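Local coordinates for protein putative 3-hydroxybutyryl-CoA dehydratase (Rhodopseudomonas palustris, PDB 3HIN) that probably interconverts enoyl-CoA and 3-hydroxyacyl-CoA thioesters by adding or removing water, as a lyase of the enoyl-CoA hydratase/isomerase family, at residues A13-D21 and T28-K36; S92-Q103 and V150-L158. One frame throughout, in Å; residues are numbered along the deposited sequence.

Overall arrangement
Both contacts belong to the crotonase-like fold and follow one another along the chain without nesting or crossing. Near the N terminus, interaction 1 (13-21 with 28-36) closes the tight hairpin of strands 18-23 and 26-31, the first two strands of the mixed sheet; 18-23 is an edge strand within this chain and 26-31 passes the sheet on to 61-66. After helix 42-51 and strand 61-66, the chain enters helix 85-103. Interaction 2 (92-103 with 150-158) then closes a loop of 46 residues, bringing that helix to the glycine-rich turn before helix 154-162. The contacts lie about 19 Å apart between centres, and helix 42-51 touches side chains from both.

Interaction 1: residues A13-D21 and T28-K36; sequences ADPSTLVVD and TIGLNRPKK
A chi1 of -172° swings the Asn32 amide beside its own carbonyl carbon and over to Val19, whose CG2, anti to the carbonyl carbon and beside the backbone N, meets Asn32 ND2 at 3.4 Å. The two side chains approach at a slant where the antiparallel hairpin opens. Leu18 lies alongside Leu31 and points the same way, CD2 of Leu18 touching CD1 of Leu31 at 4.0 Å. These leucines, Val20 and Ile29 share one face of the hairpin, which helix 42-51 covers at Leu18 and Val20.

Val19 and Gly30 form a hydrogen-bonded pair: Val19 N donates to Gly30 O at 2.8 Å, and Gly30 N returns a bond to Val19 O at 2.7 Å. Asp21 and Thr28 repeat the pattern, while Asn32 N closes the far end on Thr17 O, at 3.0 Å and from above the carbonyl plane. Beyond it, the methylenes of Arg33 run beside Thr17, CG of Arg33 lying 3.9 Å from Thr17 CB. The Arg33 guanidinium itself turns to Glu79, Asp76 and the carbonyl of Ala39.

On the face of Val19 and Thr28 a water joins Val19 O, to which it donates at 2.6 Å, to Thr28 OG1, so Val19 O takes bonds from both Gly30 N and the water. The hairpin is thus held mainly by five main-chain hydrogen bonds, with Leu18, Ile29 and Leu31 buried against helix 42-51 and strand 61-66.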
# COMPACT_ATOMS: atom_id res chain seq x y z
N ALA A 13 -4.16 -27.02 15.38
CA ALA A 13 -3.02 -27.62 14.68
C ALA A 13 -3.33 -29.08 14.38
O ALA A 13 -3.96 -29.75 15.22
CB ALA A 13 -1.79 -27.51 15.50
N ASP A 14 -2.87 -29.56 13.22
CA ASP A 14 -2.72 -31.02 12.97
C ASP A 14 -1.24 -31.43 12.90
O ASP A 14 -0.64 -31.54 11.82
CB ASP A 14 -3.40 -31.47 11.67
CG ASP A 14 -3.25 -32.99 11.40
OD1 ASP A 14 -3.76 -33.45 10.37
OD2 ASP A 14 -2.60 -33.73 12.17
N PRO A 15 -0.64 -31.65 14.04
CA PRO A 15 0.76 -31.97 14.10
C PRO A 15 1.15 -33.27 13.32
O PRO A 15 2.34 -33.50 13.09
CB PRO A 15 1.01 -32.18 15.61
CG PRO A 15 -0.35 -32.51 16.18
CD PRO A 15 -1.28 -31.66 15.36
N SER A 16 0.19 -34.09 12.92
CA SER A 16 0.55 -35.31 12.22
C SER A 16 0.95 -34.95 10.81
O SER A 16 1.48 -35.79 10.10
CB SER A 16 -0.61 -36.29 12.15
OG SER A 16 -1.56 -35.86 11.14
N THR A 17 0.68 -33.70 10.38
CA THR A 17 1.05 -33.27 9.01
C THR A 17 2.50 -32.77 8.97
O THR A 17 2.90 -32.24 7.98
CB THR A 17 0.17 -32.08 8.49
OG1 THR A 17 0.31 -30.97 9.38
CG2 THR A 17 -1.28 -32.48 8.41
N LEU A 18 3.27 -32.94 10.04
CA LEU A 18 4.63 -32.32 10.10
C LEU A 18 5.49 -33.38 10.74
O LEU A 18 4.97 -34.14 11.51
CB LEU A 18 4.68 -31.06 10.99
CG LEU A 18 3.98 -29.81 10.45
CD1 LEU A 18 4.18 -28.66 11.43
CD2 LEU A 18 4.43 -29.41 9.02
N VAL A 19 6.77 -33.46 10.38
CA VAL A 19 7.69 -34.28 11.10
C VAL A 19 8.83 -33.41 11.60
O VAL A 19 9.65 -32.93 10.79
CB VAL A 19 8.28 -35.39 10.22
CG1 VAL A 19 9.58 -35.98 10.91
CG2 VAL A 19 7.18 -36.46 9.87
N VAL A 20 8.88 -33.24 12.90
CA VAL A 20 9.72 -32.27 13.58
C VAL A 20 10.84 -32.96 14.37
O VAL A 20 10.58 -33.78 15.27
CB VAL A 20 8.88 -31.47 14.60
CG1 VAL A 20 9.74 -30.43 15.29
CG2 VAL A 20 7.65 -30.84 13.95
N ASP A 21 12.08 -32.63 14.06
CA ASP A 21 13.19 -33.19 14.87
C ASP A 21 14.11 -32.05 15.24
O ASP A 21 13.95 -30.94 14.76
CB ASP A 21 13.96 -34.26 14.10
CG ASP A 21 14.63 -35.28 15.00
OD1 ASP A 21 14.48 -35.25 16.26
OD2 ASP A 21 15.33 -36.14 14.44
N THR A 28 14.43 -29.18 12.73
CA THR A 28 14.03 -29.52 11.40
C THR A 28 12.56 -29.78 11.31
O THR A 28 12.01 -30.49 12.17
CB THR A 28 14.84 -30.70 10.82
OG1 THR A 28 14.46 -31.92 11.46
CG2 THR A 28 16.36 -30.39 10.97
N ILE A 29 11.94 -29.27 10.24
CA ILE A 29 10.50 -29.29 10.10
C ILE A 29 10.08 -29.86 8.75
O ILE A 29 10.12 -29.17 7.73
CB ILE A 29 9.92 -27.88 10.20
CG1 ILE A 29 10.16 -27.27 11.57
CG2 ILE A 29 8.41 -27.95 9.96
CD1 ILE A 29 9.66 -25.76 11.70
N GLY A 30 9.62 -31.10 8.74
CA GLY A 30 9.35 -31.72 7.45
C GLY A 30 7.90 -31.73 7.11
O GLY A 30 7.11 -32.20 7.89
N LEU A 31 7.54 -31.15 5.97
CA LEU A 31 6.15 -31.13 5.53
C LEU A 31 5.81 -32.57 5.13
O LEU A 31 6.51 -33.19 4.31
CB LEU A 31 6.00 -30.23 4.30
CG LEU A 31 5.82 -28.71 4.50
CD1 LEU A 31 6.42 -28.10 5.76
CD2 LEU A 31 6.23 -27.97 3.25
N ASN A 32 4.72 -33.07 5.71
CA ASN A 32 4.47 -34.47 5.73
C ASN A 32 3.03 -34.78 5.29
O ASN A 32 2.29 -35.37 6.05
CB ASN A 32 4.75 -35.01 7.13
CG ASN A 32 4.68 -36.54 7.19
OD1 ASN A 32 5.03 -37.22 6.23
ND2 ASN A 32 4.21 -37.07 8.32
N ARG A 33 2.64 -34.38 4.09
CA ARG A 33 1.38 -34.84 3.50
C ARG A 33 1.74 -35.37 2.14
O ARG A 33 1.33 -34.84 1.13
CB ARG A 33 0.36 -33.73 3.41
CG ARG A 33 0.05 -33.10 4.70
CD ARG A 33 -1.00 -32.07 4.48
NE ARG A 33 -2.29 -32.76 4.46
CZ ARG A 33 -3.33 -32.32 3.76
NH1 ARG A 33 -4.46 -33.01 3.78
NH2 ARG A 33 -3.22 -31.22 3.02
N PRO A 34 2.61 -36.38 2.11
CA PRO A 34 3.19 -36.80 0.83
C PRO A 34 2.18 -37.32 -0.25
O PRO A 34 2.44 -37.17 -1.45
CB PRO A 34 4.23 -37.87 1.24
CG PRO A 34 3.79 -38.33 2.65
CD PRO A 34 3.21 -37.09 3.27
N LYS A 35 1.04 -37.87 0.17
CA LYS A 35 0.06 -38.39 -0.77
C LYS A 35 -0.54 -37.27 -1.60
O LYS A 35 -1.05 -37.49 -2.70
CB LYS A 35 -1.04 -39.18 -0.05
CG LYS A 35 -0.50 -40.40 0.70
CD LYS A 35 -1.57 -41.50 0.93
CE LYS A 35 -0.88 -42.79 1.44
NZ LYS A 35 -1.42 -44.05 0.82
N LYS A 36 -0.52 -36.07 -1.04
CA LYS A 36 -0.87 -34.90 -1.81
C LYS A 36 0.26 -33.89 -1.93
O LYS A 36 0.03 -32.68 -1.91
CB LYS A 36 -2.13 -34.27 -1.25
CG LYS A 36 -2.23 -34.39 0.23
CD LYS A 36 -3.54 -35.02 0.65
CE LYS A 36 -4.69 -34.69 -0.29
NZ LYS A 36 -5.97 -34.66 0.44
O HOH W 1 12.16 -32.88 10.31

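Interaction 2: residues S92-Q103 and V150-L158; sequences SQTWHRVFDKIQ and VGGGGSVRL
Ser92 and His96, one turn apart on a helix of the crotonase-like fold, both reach the carbonyl of Gly151 in the glycine-rich turn leading to helix 154-162. Ser92 OG, set anti to the backbone N (chi1 179°), donates to Gly151 O at 2.7 Å. The same oxygen lies at the edge of the His96 imidazole, near its plane, and takes a weak second bond from NE2 at 3.0 Å. Next along the turn, Gly152 O meets the edge of the Phe99 ring, 3.0 Å from CD2; Gly152 N and Gly154 N bond Glu123. At the positive phi of Gly153, the N-cap, a CB would jam against the preceding carbonyl O, which alone calls for glycine, and would also clash with Arg157 NH1.

Arg157 is extended from CG to NE, and a chi4 of 89° turns its guanidinium across that chain, edge toward Gln103. Gln103 OE1 accepts from Arg157 NH2 at 2.9 Å, in the carbonyl plane, and weakly from NE; the amide and guanidinium planes stand 83° apart. A leucine in place of Arg157 would probably leave Gln103 OE1 without either donor and a bridging water without its NH2, though Asp100 would keep its salt bridge to Arg97. That water accepts from Arg157 NH2 and donates to Asp100 OD2 and, at 2.8 Å, to His96 O.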
# COMPACT_ATOMS: atom_id res chain seq x y z
N SER A 92 -6.91 -15.29 4.36
CA SER A 92 -5.60 -14.81 3.92
C SER A 92 -4.76 -14.32 5.11
O SER A 92 -3.59 -14.68 5.23
CB SER A 92 -5.75 -13.67 2.87
OG SER A 92 -4.45 -13.21 2.45
N GLN A 93 -5.34 -13.45 5.95
CA GLN A 93 -4.62 -12.88 7.08
C GLN A 93 -4.04 -13.95 8.04
O GLN A 93 -2.87 -13.88 8.48
CB GLN A 93 -5.58 -11.91 7.79
CG GLN A 93 -5.74 -10.65 6.91
CD GLN A 93 -4.47 -9.74 6.88
OE1 GLN A 93 -4.15 -9.11 7.89
NE2 GLN A 93 -3.77 -9.69 5.74
N THR A 94 -4.87 -14.92 8.34
CA THR A 94 -4.46 -16.13 9.02
C THR A 94 -3.16 -16.73 8.45
O THR A 94 -2.22 -16.99 9.19
CB THR A 94 -5.61 -17.11 8.96
OG1 THR A 94 -6.43 -16.85 10.08
CG2 THR A 94 -5.18 -18.44 8.95
N TRP A 95 -3.10 -16.92 7.14
CA TRP A 95 -1.90 -17.49 6.57
C TRP A 95 -0.75 -16.51 6.71
O TRP A 95 0.36 -16.91 6.95
CB TRP A 95 -2.11 -17.94 5.12
CG TRP A 95 -2.81 -19.31 5.09
CD1 TRP A 95 -3.78 -19.76 5.94
CD2 TRP A 95 -2.54 -20.40 4.19
NE1 TRP A 95 -4.16 -21.05 5.61
CE2 TRP A 95 -3.41 -21.46 4.53
CE3 TRP A 95 -1.65 -20.57 3.13
CZ2 TRP A 95 -3.42 -22.69 3.86
CZ3 TRP A 95 -1.66 -21.78 2.43
CH2 TRP A 95 -2.53 -22.84 2.81
N HIS A 96 -1.03 -15.20 6.58
CA HIS A 96 0.05 -14.27 6.74
C HIS A 96 0.65 -14.37 8.15
O HIS A 96 1.89 -14.23 8.33
CB HIS A 96 -0.42 -12.85 6.48
CG HIS A 96 -0.69 -12.57 5.03
ND1 HIS A 96 -0.84 -11.30 4.55
CD2 HIS A 96 -0.91 -13.40 3.98
CE1 HIS A 96 -1.09 -11.34 3.26
NE2 HIS A 96 -1.14 -12.61 2.88
N ARG A 97 -0.18 -14.65 9.14
CA ARG A 97 0.37 -14.67 10.48
C ARG A 97 1.30 -15.87 10.67
O ARG A 97 2.30 -15.78 11.43
CB ARG A 97 -0.71 -14.66 11.57
CG ARG A 97 -1.63 -13.46 11.52
CD ARG A 97 -0.94 -12.10 11.95
NE ARG A 97 -0.05 -11.53 10.91
CZ ARG A 97 -0.47 -10.85 9.84
NH1 ARG A 97 0.43 -10.39 8.96
NH2 ARG A 97 -1.77 -10.65 9.61
N VAL A 98 1.01 -16.96 9.97
CA VAL A 98 1.90 -18.11 10.01
C VAL A 98 3.25 -17.73 9.36
O VAL A 98 4.28 -17.94 9.92
CB VAL A 98 1.35 -19.32 9.23
CG1 VAL A 98 2.42 -20.42 9.20
CG2 VAL A 98 -0.03 -19.84 9.79
N PHE A 99 3.23 -17.13 8.17
CA PHE A 99 4.50 -16.80 7.50
C PHE A 99 5.30 -15.71 8.20
O PHE A 99 6.52 -15.62 8.02
CB PHE A 99 4.23 -16.42 6.04
CG PHE A 99 3.76 -17.58 5.20
CD1 PHE A 99 4.07 -18.89 5.58
CD2 PHE A 99 3.01 -17.36 4.02
CE1 PHE A 99 3.65 -20.01 4.79
CE2 PHE A 99 2.59 -18.45 3.22
CZ PHE A 99 2.94 -19.77 3.60
N ASP A 100 4.63 -14.85 8.97
CA ASP A 100 5.38 -13.86 9.74
C ASP A 100 6.31 -14.59 10.70
O ASP A 100 7.40 -14.11 11.00
CB ASP A 100 4.45 -12.95 10.57
CG ASP A 100 3.88 -11.78 9.79
OD1 ASP A 100 2.84 -11.31 10.26
OD2 ASP A 100 4.39 -11.33 8.72
N LYS A 101 5.90 -15.75 11.23
CA LYS A 101 6.79 -16.47 12.17
C LYS A 101 8.01 -17.06 11.45
O LYS A 101 8.96 -17.41 12.07
CB LYS A 101 6.03 -17.62 12.84
CG LYS A 101 4.75 -17.17 13.52
CD LYS A 101 5.04 -16.28 14.67
CE LYS A 101 4.06 -16.61 15.83
NZ LYS A 101 4.59 -16.00 17.11
N ILE A 102 7.94 -17.20 10.14
CA ILE A 102 9.12 -17.57 9.38
C ILE A 102 9.99 -16.33 9.11
O ILE A 102 11.16 -16.27 9.49
CB ILE A 102 8.71 -18.13 8.03
CG1 ILE A 102 7.68 -19.27 8.23
CG2 ILE A 102 9.95 -18.64 7.26
CD1 ILE A 102 7.48 -20.18 6.95
N GLN A 103 9.42 -15.36 8.42
CA GLN A 103 10.14 -14.13 8.09
C GLN A 103 10.83 -13.50 9.30
O GLN A 103 12.00 -13.13 9.23
CB GLN A 103 9.16 -13.04 7.52
CG GLN A 103 9.95 -11.75 7.01
CD GLN A 103 9.06 -10.80 6.18
OE1 GLN A 103 7.92 -11.13 5.86
NE2 GLN A 103 9.58 -9.62 5.80
N VAL A 150 -2.64 -14.43 -5.54
CA VAL A 150 -1.95 -15.06 -4.38
C VAL A 150 -2.47 -14.42 -3.10
O VAL A 150 -2.83 -13.23 -3.10
CB VAL A 150 -0.42 -14.85 -4.45
CG1 VAL A 150 0.22 -15.68 -5.51
CG2 VAL A 150 -0.04 -13.36 -4.71
N GLY A 151 -2.55 -15.18 -2.00
CA GLY A 151 -3.03 -14.66 -0.72
C GLY A 151 -2.14 -15.02 0.42
O GLY A 151 -2.58 -14.93 1.58
N GLY A 152 -0.90 -15.43 0.11
CA GLY A 152 0.02 -15.96 1.09
C GLY A 152 1.32 -15.17 1.17
O GLY A 152 2.39 -15.71 1.58
N GLY A 153 1.26 -13.91 0.76
CA GLY A 153 2.46 -13.08 0.91
C GLY A 153 3.28 -13.04 -0.37
O GLY A 153 4.19 -12.23 -0.46
N GLY A 154 2.95 -13.87 -1.35
CA GLY A 154 3.78 -13.97 -2.57
C GLY A 154 3.93 -12.63 -3.33
O GLY A 154 4.99 -12.35 -3.91
N SER A 155 2.89 -11.80 -3.35
CA SER A 155 3.05 -10.57 -4.17
C SER A 155 3.99 -9.62 -3.47
O SER A 155 4.38 -8.63 -4.04
CB SER A 155 1.71 -9.86 -4.41
OG SER A 155 1.03 -9.77 -3.17
N VAL A 156 4.33 -9.89 -2.23
CA VAL A 156 5.26 -9.00 -1.43
C VAL A 156 6.65 -9.60 -1.44
O VAL A 156 7.63 -8.92 -1.69
CB VAL A 156 4.78 -8.83 0.02
CG1 VAL A 156 5.88 -8.22 0.95
CG2 VAL A 156 3.51 -8.00 -0.00
N ARG A 157 6.77 -10.89 -1.15
CA ARG A 157 8.09 -11.49 -0.97
C ARG A 157 8.71 -11.85 -2.28
O ARG A 157 9.92 -11.70 -2.47
CB ARG A 157 8.00 -12.75 -0.12
CG ARG A 157 7.52 -12.40 1.27
CD ARG A 157 7.76 -13.64 2.21
NE ARG A 157 7.32 -13.25 3.54
CZ ARG A 157 6.06 -13.41 4.00
NH1 ARG A 157 5.11 -14.05 3.27
NH2 ARG A 157 5.78 -12.97 5.21
N LEU A 158 7.92 -12.35 -3.21
CA LEU A 158 8.55 -12.87 -4.43
C LEU A 158 9.15 -11.76 -5.34
O LEU A 158 10.30 -11.89 -5.80
CB LEU A 158 7.58 -13.71 -5.23
CG LEU A 158 8.21 -14.36 -6.48
CD1 LEU A 158 9.35 -15.31 -6.17
CD2 LEU A 158 7.15 -15.23 -7.31
O HOH W 2 3.36 -12.61 6.60